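Long-range contacts in pectinesterase A (Erwinia chrysanthemi, PDB 2NTP), which hydrolyses the methyl esters of pectin's galacturonate chain, releasing methanol, and probably so begins the maceration and soft-rotting of plant tissue: residues A[169-174]-A[191-196]; A[201-206]-A[275-280]. One frame throughout, in Å; residues are numbered along the deposited sequence.

Contact 1 (A[169-174]-A[191-196]); sequences RISGTV and VSRYRA
Arg-169 leaves the backbone with CG anti to its N (chi1 -171°) and stays extended as far as NE, which lays its guanidinium beside Val-191: CG2 of Val-191 sits over one face of the flat group, toward its rim. Arg-195 is instead folded at chi2 and chi3 (-81° and -57°), so that its chain crosses that of Thr-173 at about a right angle. Its CD lies 3.7 Å from Thr-173 CG2. Farther out, Arg-195 NH1 comes 3.5 Å from Val-174 CG2. Arg-193, bent at chi3, runs its CB, CG and CD along Gly-172, with CG 3.4 Å from Gly-172 O.

The backbones themselves pair as parallel strands. Val-191 N gives a nearly straight bond of 2.7 Å to Ile-170 O, in the carbonyl plane. Val-191 O then takes Gly-172 N at 3.1 Å, almost along the C=O axis. One residue beyond strand 189-192, Arg-193 N still bonds Gly-172 O at 3.0 Å, from above the carbonyl plane. Val-191 thus carries two bonds that straddle Ser-171, as in regular parallel pairing.

The guanidinium of Arg-193 is anchored by a salt bridge to Glu-230 and lies in a cation-pi contact with Tyr-152. That of Arg-195, a substrate-binding residue, is held by Asp-197 and by Ser-204 O, and its NH2 binds a galacturonate carboxylate. The pairing joins successive coils of the right-handed parallel beta-helix: strand 169-172 lies between strands 147-150 and 189-192, and strand 226-229 follows on the far side of 189-192.

Contact 2 (A[201-206]-A[275-280]); sequences GNVSGY and HIYGWD. With ADA (alpha-D-galactopyranuronic acid), chain C.
Beside the substrate cleft of the beta-helix, the substrate-binding Tyr-206 is backed by Tyr-277 and Asp-280 from a later coil. No direct hydrogen bond crosses between 201-206 and 275-280; contact is made by packing and one water. With CG in the crowded position between its backbone N and carbonyl carbon (chi1 61°), Tyr-277 sends its hydroxyl to Asp-280, donating to the anti lone pair of OD2 over 2.6 Å. That hydroxyl also lies 3.4 Å from Tyr-206 CE2, while both methyls of Val-203 press on the end of the Tyr-277 ring, CG1 being 3.6 Å from Tyr-277 OH.

Asp-280 OD2 approaches the edge of the Tyr-206 ring in its plane, 3.7 Å from CE2. A water donates to Asp-280 OD2 at 2.8 Å and is hydrogen-bonded to Tyr-206 OH at 2.6 Å. The Tyr-206 hydroxyl therefore links the water to the sugar, bonding galacturonate O3 at 2.8 Å; the nearby carboxylate would probably polarise this chain. Tyr-206 also packs on Asp-175, the nucleophile, and Arg-243. Strand 239-242 runs between strands 205-210 and 276-278, so the contact reaches past the strand that separates its two segments.

Overall arrangement
Following the chain from its N terminus, contact 1 comes first: 191-196 returns beside 169-174 after one short coil, which includes strands 178-179 and 182-186. Contact 2 opens only after that coil is closed, so the two are in series, neither nested nor crossed. Its loop is much longer, taking in strands 220-223, 226-229, 239-242 and 264-268 before 275-280. Contact 1 joins neighbouring coils along one sheet, whereas contact 2 bridges over a strand of another. Their centres lie 12 Å apart, and the probable hydrogen bond from Tyr-206 N to Thr-173 O connects them directly; Arg-195 and Tyr-206 also bind the same galacturonate.

Contact 1 (A[169-174]-A[191-196])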
loop_
_atom_site.group_PDB
_atom_site.type_symbol
_atom_site.label_atom_id
_atom_site.label_comp_id
_atom_site.label_asym_id
_atom_site.label_seq_id
_atom_site.Cartn_x
_atom_site.Cartn_y
_atom_site.Cartn_z
ATOM N N ARG A 169 1.047 5.181 9.154
ATOM C CA ARG A 169 -0.147 5.835 8.627
ATOM C C ARG A 169 -0.224 5.524 7.146
ATOM O O ARG A 169 0.773 5.638 6.434
ATOM C CB ARG A 169 -0.106 7.353 8.856
ATOM C CG ARG A 169 -1.426 8.088 8.531
ATOM C CD ARG A 169 -1.199 9.601 8.499
ATOM N NE ARG A 169 -2.422 10.399 8.320
ATOM C CZ ARG A 169 -2.883 10.851 7.152
ATOM N NH1 ARG A 169 -2.257 10.566 6.012
ATOM N NH2 ARG A 169 -3.999 11.578 7.122
ATOM N N ILE A 170 -1.396 5.094 6.688
ATOM C CA ILE A 170 -1.622 4.862 5.258
ATOM C C ILE A 170 -2.955 5.490 4.877
ATOM O O ILE A 170 -3.976 5.190 5.488
ATOM C CB ILE A 170 -1.619 3.352 4.889
ATOM C CG1 ILE A 170 -0.322 2.674 5.367
ATOM C CG2 ILE A 170 -1.810 3.177 3.375
ATOM C CD1 ILE A 170 -0.294 1.148 5.229
ATOM N N SER A 171 -2.933 6.372 3.882
ATOM C CA SER A 171 -4.138 7.056 3.431
ATOM C C SER A 171 -4.441 6.724 1.981
ATOM O O SER A 171 -3.534 6.412 1.200
ATOM C CB SER A 171 -3.994 8.574 3.591
ATOM O OG SER A 171 -3.123 9.115 2.619
ATOM N N GLY A 172 -5.720 6.806 1.626
ATOM C CA GLY A 172 -6.141 6.568 0.253
ATOM C C GLY A 172 -7.641 6.459 0.079
ATOM O O GLY A 172 -8.420 6.705 1.006
ATOM N N THR A 173 -8.037 6.068 -1.126
ATOM C CA THR A 173 -9.446 5.962 -1.487
ATOM C C THR A 173 -9.763 4.557 -2.005
ATOM O O THR A 173 -10.226 3.693 -1.246
ATOM C CB THR A 173 -9.816 7.031 -2.537
ATOM O OG1 THR A 173 -8.875 6.977 -3.613
ATOM C CG2 THR A 173 -9.768 8.432 -1.919
ATOM N N VAL A 174 -9.478 4.319 -3.281
ATOM C CA VAL A 174 -9.821 3.051 -3.928
ATOM C C VAL A 174 -8.650 2.076 -3.882
ATOM O O VAL A 174 -7.578 2.363 -4.417
ATOM C CB VAL A 174 -10.256 3.282 -5.405
ATOM C CG1 VAL A 174 -10.309 1.959 -6.186
ATOM C CG2 VAL A 174 -11.599 4.006 -5.464
ATOM N N VAL A 191 -6.373 5.478 6.762
ATOM C CA VAL A 191 -7.150 6.710 6.637
ATOM C C VAL A 191 -7.910 6.770 5.312
ATOM O O VAL A 191 -7.307 6.925 4.249
ATOM C CB VAL A 191 -6.240 7.964 6.808
ATOM C CG1 VAL A 191 -7.063 9.247 6.783
ATOM C CG2 VAL A 191 -5.420 7.870 8.107
ATOM N N SER A 192 -9.235 6.638 5.393
ATOM C CA SER A 192 -10.113 6.720 4.221
ATOM C C SER A 192 -10.382 8.177 3.873
ATOM O O SER A 192 -10.855 8.952 4.717
ATOM C CB SER A 192 -11.439 6.011 4.493
ATOM O OG SER A 192 -11.272 4.615 4.597
ATOM N N ARG A 193 -10.109 8.534 2.625
ATOM C CA ARG A 193 -10.120 9.934 2.214
ATOM C C ARG A 193 -11.429 10.380 1.573
ATOM O O ARG A 193 -12.167 9.584 0.971
ATOM C CB ARG A 193 -8.924 10.231 1.301
ATOM C CG ARG A 193 -7.579 9.875 1.945
ATOM C CD ARG A 193 -6.402 10.334 1.097
ATOM N NE ARG A 193 -6.130 11.766 1.248
ATOM C CZ ARG A 193 -5.065 12.383 0.740
ATOM N NH1 ARG A 193 -4.168 11.699 0.040
ATOM N NH2 ARG A 193 -4.897 13.687 0.938
ATOM N N TYR A 194 -11.702 11.672 1.711
ATOM C CA TYR A 194 -12.892 12.288 1.144
ATOM C C TYR A 194 -12.859 12.289 -0.387
ATOM O O TYR A 194 -11.828 12.585 -0.999
ATOM C CB TYR A 194 -13.025 13.715 1.677
ATOM C CG TYR A 194 -14.163 14.486 1.052
ATOM C CD1 TYR A 194 -15.491 14.181 1.366
ATOM C CD2 TYR A 194 -13.915 15.508 0.144
ATOM C CE1 TYR A 194 -16.543 14.883 0.790
ATOM C CE2 TYR A 194 -14.963 16.215 -0.437
ATOM C CZ TYR A 194 -16.271 15.894 -0.110
ATOM O OH TYR A 194 -17.318 16.590 -0.682
ATOM N N ARG A 195 -13.995 11.949 -0.996
ATOM C CA ARG A 195 -14.147 11.956 -2.451
ATOM C C ARG A 195 -15.152 13.018 -2.875
ATOM O O ARG A 195 -16.360 12.804 -2.766
ATOM C CB ARG A 195 -14.652 10.596 -2.954
ATOM C CG ARG A 195 -13.673 9.429 -2.830
ATOM C CD ARG A 195 -12.639 9.401 -3.956
ATOM N NE ARG A 195 -13.190 9.352 -5.314
ATOM C CZ ARG A 195 -13.506 8.235 -5.974
ATOM N NH1 ARG A 195 -13.383 7.046 -5.400
ATOM N NH2 ARG A 195 -13.978 8.309 -7.218
ATOM N N ALA A 196 -14.657 14.155 -3.353
ATOM C CA ALA A 196 -15.522 15.239 -3.818
ATOM C C ALA A 196 -16.293 14.847 -5.080
ATOM O O ALA A 196 -17.339 15.436 -5.392
ATOM C CB ALA A 196 -14.707 16.499 -4.066
#

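Contact 2 (A[201-206]-A[275-280])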
loop_
_atom_site.group_PDB
_atom_site.type_symbol
_atom_site.label_atom_id
_atom_site.label_comp_id
_atom_site.label_asym_id
_atom_site.label_seq_id
_atom_site.Cartn_x
_atom_site.Cartn_y
_atom_site.Cartn_z
ATOM N N GLY A 201 -24.544 8.535 -1.618
ATOM C CA GLY A 201 -25.125 7.205 -1.787
ATOM C C GLY A 201 -24.286 6.209 -2.572
ATOM O O GLY A 201 -24.606 5.017 -2.608
ATOM N N ASN A 202 -23.225 6.693 -3.217
ATOM C CA ASN A 202 -22.290 5.821 -3.929
ATOM C C ASN A 202 -21.038 5.554 -3.092
ATOM O O ASN A 202 -20.783 6.253 -2.115
ATOM C CB ASN A 202 -21.918 6.412 -5.293
ATOM C CG ASN A 202 -23.070 6.368 -6.291
ATOM O OD1 ASN A 202 -24.042 5.629 -6.112
ATOM N ND2 ASN A 202 -22.957 7.156 -7.351
ATOM N N VAL A 203 -20.270 4.538 -3.478
ATOM C CA VAL A 203 -19.089 4.125 -2.713
ATOM C C VAL A 203 -17.895 5.052 -2.975
ATOM O O VAL A 203 -17.569 5.338 -4.129
ATOM C CB VAL A 203 -18.719 2.647 -3.007
ATOM C CG1 VAL A 203 -17.424 2.244 -2.298
ATOM C CG2 VAL A 203 -19.854 1.728 -2.581
ATOM N N SER A 204 -17.255 5.505 -1.895
ATOM C CA SER A 204 -16.059 6.348 -1.986
ATOM C C SER A 204 -14.765 5.553 -2.167
ATOM O O SER A 204 -13.833 6.029 -2.809
ATOM C CB SER A 204 -15.943 7.268 -0.764
ATOM O OG SER A 204 -16.784 8.404 -0.893
ATOM N N GLY A 205 -14.694 4.353 -1.593
ATOM C CA GLY A 205 -13.496 3.532 -1.781
ATOM C C GLY A 205 -13.483 2.208 -1.058
ATOM O O GLY A 205 -14.505 1.770 -0.523
ATOM N N TYR A 206 -12.313 1.573 -1.068
ATOM C CA TYR A 206 -12.102 0.246 -0.477
ATOM C C TYR A 206 -10.705 0.242 0.120
ATOM O O TYR A 206 -9.731 0.607 -0.548
ATOM C CB TYR A 206 -12.223 -0.865 -1.539
ATOM C CG TYR A 206 -13.366 -0.643 -2.507
ATOM C CD1 TYR A 206 -13.179 0.113 -3.665
ATOM C CD2 TYR A 206 -14.643 -1.148 -2.247
ATOM C CE1 TYR A 206 -14.225 0.353 -4.547
ATOM C CE2 TYR A 206 -15.706 -0.914 -3.134
ATOM C CZ TYR A 206 -15.474 -0.164 -4.284
ATOM O OH TYR A 206 -16.491 0.097 -5.175
ATOM N N HIS A 275 -17.805 4.968 8.641
ATOM C CA HIS A 275 -17.668 5.062 7.183
ATOM C C HIS A 275 -17.626 3.664 6.544
ATOM O O HIS A 275 -17.919 3.500 5.357
ATOM C CB HIS A 275 -16.457 5.927 6.783
ATOM C CG HIS A 275 -15.130 5.372 7.207
ATOM N ND1 HIS A 275 -14.757 5.238 8.529
ATOM C CD2 HIS A 275 -14.071 4.948 6.475
ATOM C CE1 HIS A 275 -13.534 4.740 8.591
ATOM N NE2 HIS A 275 -13.097 4.554 7.357
ATOM N N ILE A 276 -17.298 2.659 7.351
ATOM C CA ILE A 276 -17.215 1.270 6.900
ATOM C C ILE A 276 -18.605 0.630 6.809
ATOM O O ILE A 276 -19.374 0.664 7.782
ATOM C CB ILE A 276 -16.319 0.424 7.857
ATOM C CG1 ILE A 276 -14.866 0.934 7.872
ATOM C CG2 ILE A 276 -16.385 -1.069 7.497
ATOM C CD1 ILE A 276 -14.169 0.973 6.494
ATOM N N TYR A 277 -18.916 0.044 5.651
ATOM C CA TYR A 277 -20.181 -0.686 5.464
ATOM C C TYR A 277 -20.024 -2.210 5.470
ATOM O O TYR A 277 -21.011 -2.938 5.647
ATOM C CB TYR A 277 -20.926 -0.221 4.200
ATOM C CG TYR A 277 -20.174 -0.418 2.898
ATOM C CD1 TYR A 277 -20.075 -1.678 2.299
ATOM C CD2 TYR A 277 -19.576 0.663 2.255
ATOM C CE1 TYR A 277 -19.378 -1.852 1.099
ATOM C CE2 TYR A 277 -18.880 0.497 1.052
ATOM C CZ TYR A 277 -18.788 -0.758 0.485
ATOM O OH TYR A 277 -18.101 -0.916 -0.697
ATOM N N GLY A 278 -18.795 -2.688 5.273
ATOM C CA GLY A 278 -18.521 -4.124 5.154
ATOM C C GLY A 278 -17.643 -4.424 3.956
ATOM O O GLY A 278 -16.795 -3.614 3.586
ATOM N N TRP A 279 -17.843 -5.593 3.354
ATOM C CA TRP A 279 -17.043 -6.031 2.211
ATOM C C TRP A 279 -17.781 -5.755 0.899
ATOM O O TRP A 279 -18.962 -5.401 0.907
ATOM C CB TRP A 279 -16.734 -7.528 2.331
ATOM C CG TRP A 279 -16.050 -7.924 3.613
ATOM C CD1 TRP A 279 -16.637 -8.474 4.721
ATOM C CD2 TRP A 279 -14.653 -7.808 3.917
ATOM N NE1 TRP A 279 -15.692 -8.706 5.693
ATOM C CE2 TRP A 279 -14.467 -8.305 5.229
ATOM C CE3 TRP A 279 -13.539 -7.333 3.209
ATOM C CZ2 TRP A 279 -13.209 -8.342 5.848
ATOM C CZ3 TRP A 279 -12.291 -7.373 3.817
ATOM C CH2 TRP A 279 -12.134 -7.873 5.130
ATOM N N ASP A 280 -17.094 -5.922 -0.231
ATOM C CA ASP A 280 -17.733 -5.691 -1.529
ATOM C C ASP A 280 -17.213 -6.637 -2.608
ATOM O O ASP A 280 -16.233 -7.360 -2.400
ATOM C CB ASP A 280 -17.556 -4.231 -1.972
ATOM C CG ASP A 280 -18.791 -3.670 -2.678
ATOM O OD1 ASP A 280 -19.486 -4.419 -3.402
ATOM O OD2 ASP A 280 -19.063 -2.464 -2.512
HETATM C C1 ADA C . -17.884 2.628 -10.878
HETATM C C2 ADA C . -17.330 1.493 -10.006
HETATM C C3 ADA C . -16.854 2.035 -8.656
HETATM C C4 ADA C . -15.846 3.167 -8.861
HETATM C C5 ADA C . -16.416 4.252 -9.787
HETATM C C6 ADA C . -15.366 5.289 -10.093
HETATM O O1 ADA C . -19.117 3.134 -10.338
HETATM O O2 ADA C . -18.321 0.474 -9.812
HETATM O O3 ADA C . -16.266 0.990 -7.871
HETATM O O4 ADA C . -14.611 2.641 -9.376
HETATM O O5 ADA C . -16.919 3.687 -11.014
HETATM O O6B ADA C . -14.658 5.151 -11.118
HETATM O O6A ADA C . -15.233 6.256 -9.307
HETATM O O HOH W 1 -18.789 -1.171 -4.962
#